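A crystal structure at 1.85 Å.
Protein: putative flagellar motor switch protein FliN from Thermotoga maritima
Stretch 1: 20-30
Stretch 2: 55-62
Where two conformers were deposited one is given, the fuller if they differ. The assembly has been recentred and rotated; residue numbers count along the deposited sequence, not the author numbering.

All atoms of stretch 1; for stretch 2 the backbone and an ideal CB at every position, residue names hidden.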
# COMPACT_ATOMS: atom_id res chain seq x y z
N PRO A 20 -8.49 9.45 14.26
CA PRO A 20 -7.42 8.72 13.56
C PRO A 20 -7.88 7.99 12.30
O PRO A 20 -8.90 7.28 12.30
CB PRO A 20 -6.96 7.68 14.59
CG PRO A 20 -7.40 8.22 15.90
CD PRO A 20 -8.74 8.89 15.60
N LEU A 21 -7.08 8.13 11.24
CA LEU A 21 -7.37 7.58 9.96
C LEU A 21 -6.22 6.70 9.58
O LEU A 21 -5.06 6.99 9.91
CB LEU A 21 -7.54 8.69 8.92
CG LEU A 21 -8.72 9.64 9.14
CD1 LEU A 21 -8.72 10.67 8.04
CD2 LEU A 21 -9.97 8.87 9.12
N LYS A 22 -6.54 5.62 8.89
CA LYS A 22 -5.54 4.67 8.43
C LYS A 22 -4.99 5.04 7.06
O LYS A 22 -5.73 5.12 6.09
CB LYS A 22 -6.15 3.28 8.35
CG LYS A 22 -5.14 2.17 8.10
CD LYS A 22 -4.41 1.81 9.41
CE LYS A 22 -2.89 1.96 9.26
NZ LYS A 22 -2.19 1.51 10.49
N VAL A 23 -3.67 5.23 6.97
CA VAL A 23 -3.02 5.59 5.74
C VAL A 23 -2.18 4.41 5.28
O VAL A 23 -1.48 3.79 6.08
CB VAL A 23 -2.13 6.83 5.95
CG1 VAL A 23 -1.44 7.24 4.66
CG2 VAL A 23 -2.95 7.96 6.52
N THR A 24 -2.33 4.06 4.01
CA THR A 24 -1.58 2.97 3.36
C THR A 24 -0.91 3.53 2.11
O THR A 24 -1.51 4.35 1.40
CB THR A 24 -2.54 1.80 2.97
OG1 THR A 24 -3.59 2.27 2.11
CG2 THR A 24 -3.28 1.22 4.15
N VAL A 25 0.31 3.08 1.83
CA VAL A 25 1.02 3.50 0.67
C VAL A 25 1.30 2.23 -0.14
O VAL A 25 1.84 1.23 0.38
CB VAL A 25 2.30 4.21 1.03
CG1 VAL A 25 3.13 4.53 -0.20
CG2 VAL A 25 2.01 5.48 1.87
N GLU A 26 0.87 2.26 -1.39
CA GLU A 26 0.93 1.09 -2.28
C GLU A 26 1.92 1.32 -3.40
O GLU A 26 1.97 2.38 -4.03
CB GLU A 26 -0.43 0.83 -2.93
CG GLU A 26 -1.51 0.41 -1.97
CD GLU A 26 -2.79 -0.01 -2.66
OE1 GLU A 26 -2.83 -0.08 -3.91
OE2 GLU A 26 -3.77 -0.31 -1.93
N LEU A 27 2.70 0.28 -3.65
CA LEU A 27 3.64 0.25 -4.76
C LEU A 27 2.92 -0.19 -6.02
O LEU A 27 3.34 0.12 -7.11
CB LEU A 27 4.77 -0.73 -4.52
CG LEU A 27 5.68 -0.91 -5.75
CD1 LEU A 27 6.36 0.42 -6.15
CD2 LEU A 27 6.69 -1.97 -5.49
N GLY A 28 1.84 -0.94 -5.87
CA GLY A 28 1.12 -1.41 -7.03
C GLY A 28 0.26 -2.61 -6.70
O GLY A 28 0.31 -3.15 -5.58
N ARG A 29 -0.52 -3.00 -7.71
CA ARG A 29 -1.44 -4.13 -7.61
C ARG A 29 -1.36 -5.04 -8.81
O ARG A 29 -0.89 -4.67 -9.87
CB ARG A 29 -2.88 -3.59 -7.55
CG ARG A 29 -3.16 -2.64 -6.42
CD ARG A 29 -4.65 -2.31 -6.32
NE ARG A 29 -4.89 -1.48 -5.13
CZ ARG A 29 -6.08 -1.18 -4.66
NH1 ARG A 29 -7.17 -1.64 -5.24
NH2 ARG A 29 -6.20 -0.44 -3.57
N THR A 30 -1.83 -6.27 -8.62
CA THR A 30 -2.10 -7.19 -9.71
C THR A 30 -3.15 -8.18 -9.24
O THR A 30 -3.76 -7.99 -8.19
CB THR A 30 -0.80 -7.87 -10.21
OG1 THR A 30 -1.08 -8.66 -11.37
CG2 THR A 30 -0.21 -8.81 -9.20
N UNK A 55 4.33 7.65 -9.65
CA UNK A 55 4.43 7.78 -8.20
C UNK A 55 3.71 6.64 -7.47
O UNK A 55 2.95 5.90 -8.11
CB UNK A 55 3.86 9.13 -7.76
N UNK A 56 3.97 6.48 -6.18
CA UNK A 56 3.28 5.48 -5.36
C UNK A 56 1.95 6.05 -4.94
O UNK A 56 1.75 7.28 -4.95
CB UNK A 56 4.11 5.08 -4.14
N UNK A 57 1.02 5.18 -4.63
CA UNK A 57 -0.31 5.61 -4.24
C UNK A 57 -0.49 5.74 -2.73
O UNK A 57 0.00 4.91 -1.97
CB UNK A 57 -1.34 4.63 -4.79
N UNK A 58 -1.27 6.74 -2.32
CA UNK A 58 -1.49 7.01 -0.91
C UNK A 58 -2.97 6.97 -0.65
O UNK A 58 -3.70 7.76 -1.22
CB UNK A 58 -0.89 8.36 -0.49
N UNK A 59 -3.40 5.98 0.14
CA UNK A 59 -4.81 5.75 0.41
C UNK A 59 -5.11 6.07 1.87
O UNK A 59 -4.30 5.78 2.76
CB UNK A 59 -5.20 4.31 0.08
N UNK A 60 -6.29 6.63 2.11
CA UNK A 60 -6.72 6.94 3.45
C UNK A 60 -8.04 6.23 3.61
O UNK A 60 -8.94 6.41 2.79
CB UNK A 60 -6.83 8.45 3.70
N UNK A 61 -8.13 5.36 4.63
CA UNK A 61 -9.25 4.44 4.76
C UNK A 61 -9.68 3.86 3.42
O UNK A 61 -10.86 3.82 3.09
CB UNK A 61 -10.43 5.15 5.42
N UNK A 62 -8.71 3.43 2.62
CA UNK A 62 -9.00 2.75 1.36
C UNK A 62 -9.31 3.64 0.16
O UNK A 62 -9.57 3.13 -0.90
CB UNK A 62 -10.19 1.81 1.58

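Position 55 comes before the pairing begins. Its CB points away from stretch 1 and meets nothing of it within 5.5 Å, so many residues would fit; phi of -80° also allows a proline, and Pro-55 is deposited.

At position 56 the CB points toward stretch 1, 3.4 Å from Glu-26 O and 4.1 Å from Val-25 CG1. The methyls of Val-25 and Leu-27 offer an apolar surface, which suits valine, isoleucine or leucine. Val-56 puts CG2 3.6 Å from Val-25 CG1.

Position 57 pairs with Glu-26 in an antiparallel bridge: its N donates to Glu-26 O (3.0 Å) and its O accepts from Glu-26 N (2.8 Å). The CB shares a face with the Glu-26 carboxylate, which Arg-29 already holds through a salt bridge (NE to OE1, 2.8 Å). A small polar or basic residue would be the easy guess. The deposited Asp-57 is acidic; water 3 sits between the two carboxylates, 2.7 Å from Asp-57 OD2 and 2.9 Å from Glu-26 OE1.

Position 58 turns to the other face, that of Val-23 and Val-25, with its CB 4.7 Å from Val-25 CG2. A beta-branched apolar residue suits both strand and neighbours. Ile-58 reaches Val-23 CG1 with CG2 (4.0 Å) and Val-25 CG2 with CG1 (4.3 Å).

Position 59 makes the tightest CB approach, 3.3 Å from Thr-24 OG1, between two nearly straight backbone hydrogen bonds: N to Thr-24 O (2.8 Å) and O from Thr-24 N (2.9 Å). Past the threonine lie the paired Glu-26 and Arg-29, so a long side chain, apolar or polar, could run over them. Leu-59 does so with carbon alone: CD1 lies 3.8 Å from Glu-26 CD and CD2 3.8 Å from Arg-29 NH2. An apolar residue thus packs on a salt bridge whose charges already answer each other.

Position 60 returns to the face of Val-23, with Leu-21 CD1 5.2 Å from the CB. Valine, isoleucine or leucine would fit; Val-60 sets CG1 3.8 Å from Leu-21 CD1 and CG2 4.1 Å from Val-23 CG2.

At position 61 phi/psi of 40/45° is left-handed, favouring glycine, asparagine or aspartate. Its N donates to Lys-22 O (2.8 Å), while Lys-22 N invites a side-chain acceptor. Asn-61 supplies it: Lys-22 N donates to OD1 (3.0 Å), and ND2 donates to water 1 (3.3 Å), which donates to Pro-20 O (2.7 Å).

Position 62 has phi of 83°, which favours glycine, and a CB would point away. Gly-62 follows, its N donating to water 2 (3.1 Å).

Stretch 2 (55-62) PVDILVNG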
# COMPACT_ATOMS: atom_id res chain seq x y z
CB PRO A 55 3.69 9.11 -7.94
CG PRO A 55 2.63 9.13 -9.02
CD PRO A 55 3.31 8.55 -10.21
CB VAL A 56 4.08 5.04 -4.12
CG1 VAL A 56 5.37 4.38 -4.57
CG2 VAL A 56 4.32 6.16 -3.16
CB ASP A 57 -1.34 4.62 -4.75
CG ASP A 57 -1.21 4.40 -6.25
OD1 ASP A 57 -1.27 5.42 -6.97
OD2 ASP A 57 -0.91 3.30 -6.77
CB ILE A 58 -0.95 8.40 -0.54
CG1 ILE A 58 0.54 8.51 -0.86
CG2 ILE A 58 -1.22 8.71 0.93
CD1 ILE A 58 1.00 9.91 -0.99
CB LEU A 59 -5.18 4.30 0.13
CG LEU A 59 -5.12 3.93 -1.35
CD1 LEU A 59 -3.70 3.57 -1.76
CD2 LEU A 59 -6.09 2.82 -1.66
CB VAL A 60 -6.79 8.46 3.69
CG1 VAL A 60 -7.27 8.74 5.13
CG2 VAL A 60 -5.44 9.08 3.51
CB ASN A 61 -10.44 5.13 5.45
CG ASN A 61 -10.17 5.48 6.89
OD1 ASN A 61 -9.15 5.14 7.46
ND2 ASN A 61 -11.13 6.17 7.50
O HOH W 1 -10.59 5.94 10.74
O HOH W 2 -5.82 3.13 3.65
O HOH W 3 -1.49 0.70 -6.31
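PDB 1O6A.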